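Local coordinates for protein multicopper oxidase (Arthrobacter sp. FB24, PDB 3GDC) that probably oxidises laccase-type substrates and passes the electrons through bound copper ions to dioxygen, reducing it to water, at residues A[24-27]-A[33-36]; A[145-150]-A[168-173]; A[229-232]-A[238-241]. One frame throughout, in Å; residues are numbered along the deposited sequence.

Contact 1: residues A[24-27]-A[33-36]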
# COMPACT_ATOMS: atom_id res chain seq x y z
N ARG A 24 -24.04 -27.08 -3.89
CA ARG A 24 -24.84 -28.23 -3.49
C ARG A 24 -24.00 -29.12 -2.58
O ARG A 24 -22.82 -29.35 -2.83
CB ARG A 24 -25.38 -29.00 -4.70
CG ARG A 24 -24.33 -29.45 -5.69
CD ARG A 24 -24.97 -30.25 -6.81
NE ARG A 24 -23.97 -30.71 -7.76
CZ ARG A 24 -23.59 -30.02 -8.84
NH1 ARG A 24 -24.14 -28.84 -9.11
NH2 ARG A 24 -22.65 -30.51 -9.63
N THR A 25 -24.62 -29.58 -1.50
CA THR A 25 -23.89 -30.29 -0.47
C THR A 25 -24.36 -31.73 -0.31
O THR A 25 -25.50 -32.07 -0.61
CB THR A 25 -24.01 -29.60 0.90
OG1 THR A 25 -25.39 -29.39 1.21
CG2 THR A 25 -23.29 -28.25 0.89
N SER A 26 -23.44 -32.56 0.16
CA SER A 26 -23.71 -33.92 0.58
C SER A 26 -22.73 -34.23 1.70
O SER A 26 -21.76 -33.48 1.91
CB SER A 26 -23.56 -34.89 -0.60
OG SER A 26 -22.31 -34.72 -1.25
N THR A 27 -22.98 -35.32 2.42
CA THR A 27 -22.14 -35.73 3.53
C THR A 27 -21.22 -36.87 3.12
O THR A 27 -21.67 -37.85 2.50
CB THR A 27 -23.00 -36.17 4.74
OG1 THR A 27 -24.04 -35.21 4.95
CG2 THR A 27 -22.15 -36.27 6.00
N THR A 33 -18.60 -32.19 4.99
CA THR A 33 -19.46 -31.74 3.91
C THR A 33 -18.69 -31.73 2.59
O THR A 33 -17.54 -31.25 2.53
CB THR A 33 -20.00 -30.32 4.21
OG1 THR A 33 -20.84 -30.38 5.36
CG2 THR A 33 -20.80 -29.77 3.04
N LEU A 34 -19.30 -32.29 1.56
CA LEU A 34 -18.82 -32.17 0.19
C LEU A 34 -19.65 -31.11 -0.50
O LEU A 34 -20.87 -31.24 -0.64
CB LEU A 34 -18.93 -33.51 -0.55
CG LEU A 34 -18.56 -33.49 -2.05
CD1 LEU A 34 -17.07 -33.18 -2.26
CD2 LEU A 34 -18.92 -34.81 -2.71
N ARG A 35 -19.00 -30.04 -0.95
CA ARG A 35 -19.70 -28.89 -1.49
C ARG A 35 -19.28 -28.71 -2.95
O ARG A 35 -18.09 -28.70 -3.24
CB ARG A 35 -19.35 -27.65 -0.66
CG ARG A 35 -20.24 -26.47 -0.85
CD ARG A 35 -19.81 -25.31 0.06
NE ARG A 35 -19.94 -25.62 1.49
CZ ARG A 35 -21.07 -25.49 2.19
NH1 ARG A 35 -22.18 -25.05 1.63
NH2 ARG A 35 -21.07 -25.80 3.49
N GLU A 36 -20.25 -28.59 -3.85
CA GLU A 36 -19.96 -28.57 -5.29
C GLU A 36 -20.65 -27.46 -6.07
O GLU A 36 -21.78 -27.07 -5.77
CB GLU A 36 -20.34 -29.91 -5.94
CG GLU A 36 -19.82 -31.11 -5.19
CD GLU A 36 -20.27 -32.40 -5.82
OE1 GLU A 36 -19.85 -32.67 -6.97
OE2 GLU A 36 -21.04 -33.14 -5.17
O HOH W 1 -22.18 -32.73 -2.89
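T25 sets its methyl, CG2, against T33 CG2 at 3.6 Å and over one face of the R35 guanidinium, 3.5 Å from R35 NH1. The T25 methyl reaches both because OG1 takes the place between the backbone N and the carbonyl carbon (chi1 53°), leaving CG2 beside the N. The buried R35 makes this the tight side, and its polar end is spoken for: NE forms a salt bridge with D74, and NH1 gives a hydrogen bond to R22 O. The face carrying R24, S26, L34 and E36 is the more hydrated one. Here the extended chain of the exposed R24 slants across E36 at a wider spacing, its CG 4.0 Å from E36 CB. The guanidinium and carboxylate stay beyond salt-bridge range, R24 pairing with D38 while E36 OE1 bonds to H79. A water links the strands on this face, 2.6 Å from both S26 OG and E36 OE2 and 3.0 Å from L34 O, more acceptors being within its reach than it has protons for. Between the two faces runs a regular antiparallel ladder: R24 with E36 and S26 with L34 are hydrogen-bonded pairs, L34 N to S26 O being 2.8 Å. Carbonyl oxygens between the strands also receive CA-H...O contacts, as from T25 CA to L34 O. The whole is a classic beta hairpin, formed by strands 20-27 and 33-49.

Contact 2: residues A[145-150]-A[168-173]. With CA (calcium ion), chain H.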
# COMPACT_ATOMS: atom_id res chain seq x y z
N GLY A 145 -13.12 -10.14 -17.24
CA GLY A 145 -14.20 -10.41 -16.31
C GLY A 145 -14.10 -11.71 -15.53
O GLY A 145 -14.96 -11.98 -14.69
N LEU A 146 -13.06 -12.50 -15.80
CA LEU A 146 -12.94 -13.84 -15.20
C LEU A 146 -12.36 -13.81 -13.78
O LEU A 146 -11.18 -14.09 -13.56
CB LEU A 146 -12.15 -14.79 -16.11
CG LEU A 146 -12.82 -15.11 -17.45
CD1 LEU A 146 -11.84 -15.86 -18.34
CD2 LEU A 146 -14.13 -15.89 -17.30
N TYR A 147 -13.21 -13.46 -12.82
CA TYR A 147 -12.84 -13.46 -11.40
C TYR A 147 -14.07 -13.52 -10.53
O TYR A 147 -15.17 -13.16 -10.96
CB TYR A 147 -12.02 -12.21 -11.05
CG TYR A 147 -12.59 -10.94 -11.68
CD1 TYR A 147 -13.75 -10.35 -11.17
CD2 TYR A 147 -11.99 -10.36 -12.79
CE1 TYR A 147 -14.29 -9.17 -11.74
CE2 TYR A 147 -12.52 -9.20 -13.38
CZ TYR A 147 -13.67 -8.62 -12.83
OH TYR A 147 -14.22 -7.49 -13.40
N GLY A 148 -13.90 -13.97 -9.29
CA GLY A 148 -14.99 -13.94 -8.32
C GLY A 148 -14.43 -14.14 -6.94
O GLY A 148 -13.23 -14.43 -6.78
N GLY A 149 -15.29 -13.99 -5.94
CA GLY A 149 -14.92 -14.15 -4.55
C GLY A 149 -15.02 -15.60 -4.11
O GLY A 149 -15.82 -16.38 -4.66
N PHE A 150 -14.25 -15.94 -3.09
CA PHE A 150 -14.23 -17.30 -2.53
C PHE A 150 -14.07 -17.13 -1.02
O PHE A 150 -12.99 -16.77 -0.55
CB PHE A 150 -13.08 -18.09 -3.16
CG PHE A 150 -12.76 -19.40 -2.48
CD1 PHE A 150 -13.77 -20.23 -1.99
CD2 PHE A 150 -11.42 -19.81 -2.36
CE1 PHE A 150 -13.45 -21.46 -1.37
CE2 PHE A 150 -11.09 -21.02 -1.75
CZ PHE A 150 -12.12 -21.85 -1.25
N VAL A 168 -16.66 -6.53 -4.82
CA VAL A 168 -15.51 -6.76 -5.70
C VAL A 168 -15.26 -5.48 -6.51
O VAL A 168 -16.14 -5.00 -7.25
CB VAL A 168 -15.72 -7.96 -6.64
CG1 VAL A 168 -14.48 -8.17 -7.51
CG2 VAL A 168 -16.05 -9.25 -5.84
N MET A 169 -14.07 -4.91 -6.32
CA MET A 169 -13.68 -3.67 -6.99
C MET A 169 -12.94 -4.01 -8.27
O MET A 169 -11.94 -4.74 -8.23
CB MET A 169 -12.77 -2.83 -6.08
CG MET A 169 -13.35 -2.47 -4.73
SD MET A 169 -12.21 -1.47 -3.74
CE MET A 169 -10.90 -2.68 -3.41
N ASN A 170 -13.43 -3.51 -9.40
CA ASN A 170 -12.81 -3.80 -10.68
C ASN A 170 -12.67 -2.57 -11.58
O ASN A 170 -13.01 -1.45 -11.18
CB ASN A 170 -13.59 -4.90 -11.43
CG ASN A 170 -14.97 -4.43 -11.90
OD1 ASN A 170 -15.33 -3.27 -11.69
ND2 ASN A 170 -15.73 -5.31 -12.54
N GLY A 171 -12.18 -2.82 -12.79
CA GLY A 171 -12.02 -1.78 -13.80
C GLY A 171 -12.39 -2.34 -15.15
O GLY A 171 -12.34 -3.56 -15.37
N TYR A 172 -12.77 -1.45 -16.06
CA TYR A 172 -13.12 -1.85 -17.41
C TYR A 172 -12.26 -1.10 -18.41
O TYR A 172 -12.28 0.13 -18.45
CB TYR A 172 -14.60 -1.58 -17.71
CG TYR A 172 -15.53 -2.46 -16.89
CD1 TYR A 172 -15.65 -3.83 -17.18
CD2 TYR A 172 -16.24 -1.94 -15.82
CE1 TYR A 172 -16.48 -4.64 -16.43
CE2 TYR A 172 -17.09 -2.75 -15.06
CZ TYR A 172 -17.19 -4.11 -15.37
OH TYR A 172 -18.00 -4.93 -14.64
N ASN A 173 -11.48 -1.87 -19.16
CA ASN A 173 -10.65 -1.38 -20.24
C ASN A 173 -11.44 -1.56 -21.53
O ASN A 173 -11.51 -2.66 -22.09
CB ASN A 173 -9.33 -2.16 -20.26
CG ASN A 173 -8.37 -1.67 -21.35
OD1 ASN A 173 -8.71 -0.80 -22.15
ND2 ASN A 173 -7.17 -2.25 -21.36
CA CA H . -8.12 1.55 -22.21
O HOH W 2 -12.61 -6.23 -15.01
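The hydroxyl of Y147 bonds to a water, 2.6 Å from OH and in the plane of the ring, and that water donates in turn to G171 O at 2.7 Å. The side chain of N170 flanks the same hydroxyl, with CB 3.3 Å from Y147 OH and the amide plane turned 82° from the ring. Y147 reaches this far because CG sits between the backbone N and the carbonyl carbon (chi1 43°), which also folds the ring over its own loop: G145 O lies 3.7 Å above the ring plane, over its centre. V168 adds a thin apolar touch, CG1 to Y147 CD1 at 4.3 Å. A phenylalanine in place of Y147 would probably leave the water without the hydroxyl that donates to it and break the bridge to G171 O. Just past the strand, N173 OD1 binds the calcium ion at 2.4 Å, in a site completed by D175, G176, D179 and E181. The strand that Y147 starts, 147-153, lies between strands 67-71 and 127-132, with a copper ion about 8 Å from the Y147 side chain; strand 163-172 belongs to another sheet and sends M169 onto strand 205-211, so the tyrosine and its water span two sheets.

Contact 3: residues A[229-232]-A[238-241]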
# COMPACT_ATOMS: atom_id res chain seq x y z
N HIS A 229 -13.44 -1.82 11.55
CA HIS A 229 -12.30 -2.68 11.84
C HIS A 229 -11.96 -3.45 10.59
O HIS A 229 -12.86 -3.92 9.89
CB HIS A 229 -12.60 -3.63 13.00
CG HIS A 229 -12.53 -2.98 14.34
ND1 HIS A 229 -13.64 -2.52 15.01
CD2 HIS A 229 -11.46 -2.66 15.12
CE1 HIS A 229 -13.27 -1.97 16.15
NE2 HIS A 229 -11.95 -2.04 16.24
N TYR A 230 -10.68 -3.55 10.28
CA TYR A 230 -10.26 -4.23 9.07
C TYR A 230 -9.43 -5.47 9.37
O TYR A 230 -8.51 -5.43 10.20
CB TYR A 230 -9.48 -3.28 8.15
CG TYR A 230 -9.09 -3.90 6.84
CD1 TYR A 230 -10.05 -4.26 5.89
CD2 TYR A 230 -7.75 -4.13 6.54
CE1 TYR A 230 -9.69 -4.83 4.68
CE2 TYR A 230 -7.38 -4.69 5.32
CZ TYR A 230 -8.34 -5.04 4.41
OH TYR A 230 -7.97 -5.62 3.21
N TYR A 231 -9.77 -6.57 8.70
CA TYR A 231 -9.10 -7.85 8.87
C TYR A 231 -8.51 -8.28 7.54
O TYR A 231 -9.25 -8.82 6.71
CB TYR A 231 -10.09 -8.93 9.33
CG TYR A 231 -10.84 -8.65 10.60
CD1 TYR A 231 -10.52 -9.31 11.77
CD2 TYR A 231 -11.91 -7.75 10.61
CE1 TYR A 231 -11.22 -9.07 12.93
CE2 TYR A 231 -12.63 -7.50 11.78
CZ TYR A 231 -12.27 -8.16 12.93
OH TYR A 231 -12.96 -7.94 14.09
N PRO A 232 -7.21 -8.02 7.32
CA PRO A 232 -6.56 -8.32 6.04
C PRO A 232 -6.68 -9.80 5.71
O PRO A 232 -6.37 -10.64 6.55
CB PRO A 232 -5.08 -7.96 6.28
CG PRO A 232 -5.05 -7.17 7.51
CD PRO A 232 -6.30 -7.37 8.28
N THR A 238 -8.61 -11.22 15.02
CA THR A 238 -8.36 -9.89 15.60
C THR A 238 -8.00 -8.91 14.48
O THR A 238 -7.16 -9.22 13.63
CB THR A 238 -7.23 -9.94 16.64
OG1 THR A 238 -5.99 -10.24 16.00
CG2 THR A 238 -7.51 -11.03 17.67
N PRO A 239 -8.64 -7.71 14.48
CA PRO A 239 -8.42 -6.76 13.38
C PRO A 239 -7.05 -6.07 13.41
O PRO A 239 -6.43 -5.92 14.48
CB PRO A 239 -9.57 -5.76 13.54
CG PRO A 239 -9.92 -5.80 14.97
CD PRO A 239 -9.61 -7.20 15.47
N SER A 240 -6.58 -5.69 12.23
CA SER A 240 -5.28 -5.06 12.10
C SER A 240 -5.38 -3.55 12.31
O SER A 240 -4.42 -2.91 12.77
CB SER A 240 -4.66 -5.37 10.74
OG SER A 240 -5.28 -4.64 9.68
N GLU A 241 -6.53 -2.99 11.96
CA GLU A 241 -6.72 -1.54 11.88
C GLU A 241 -8.12 -1.14 12.27
O GLU A 241 -9.05 -1.92 12.13
CB GLU A 241 -6.44 -1.05 10.45
CG GLU A 241 -4.96 -0.90 10.11
CD GLU A 241 -4.71 -0.25 8.75
OE1 GLU A 241 -5.14 0.90 8.54
OE2 GLU A 241 -4.03 -0.89 7.90
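H229 and P239 meet where the chain returns to pair with the strand it has just left, a hairpin-like connection between strand 228-232 and the outermost strand 241-243 of a six-stranded sheet. H229 leans its imidazole against the proline, CD2 being 3.5 Å from P239 CG, and the same ring meets that of Y242. Its CA makes a CA-H...O contact with E241 O. Y230 follows and provides the backbone bonds. Its N donates to E241 O at 3.0 Å, and its O receives S240 N at 2.8 Å, the donor standing nearly in line with the carbonyl. Y230 and E241 form an antiparallel hydrogen-bonded pair, but Y230 O is taken by S240 N instead of E241 N, which is buried and has no partner in the model. The returning segment bends away, so that the end-to-end directions of the two segments differ by 100°. The Y230 side chain packs on L256, its hydroxyl bonded to Q248. Y231 turns its ring the other way, with CG anti to the carbonyl carbon (chi1 -57°), alongside the P239 ring. P239 CB lies over the aromatic face in a CH-pi contact, 3.8 Å from the centroid of the Y231 ring and 15° off its normal, while P239 CD comes within 3.5 Å of Y231 CE1. P232 closes the segment and faces outward to the assembly: it packs on E241 of one neighbouring subunit, just as E241 here packs on P232 of the other, so this surface hairpin takes part in the trimer contacts. Within the chain, S240 OG lies 3.2 Å from P232 CD.

In the fold
The three contacts follow one another along the chain, each closing before the next opens. Contact 1 and contact 2 have centres about 26 Å apart and both reach the large mixed sheet of the N-terminal half, through strands 20-27 and 33-49 and through strand 147-153. Contact 2 and contact 3, about 23 Å apart between centres, share the six-stranded sheet, which holds strands 163-172 and 228-232. Contact 2, whose centre is about 6 Å from the centre of the chain, thus joins the two multicopper oxidase ranges, whereas contacts 1 and 3 lie toward the periphery, their centres about 31 Å apart. This fits a two-domain beta-sandwich enzyme with a buried junction and an outer hairpin reaching the other subunits.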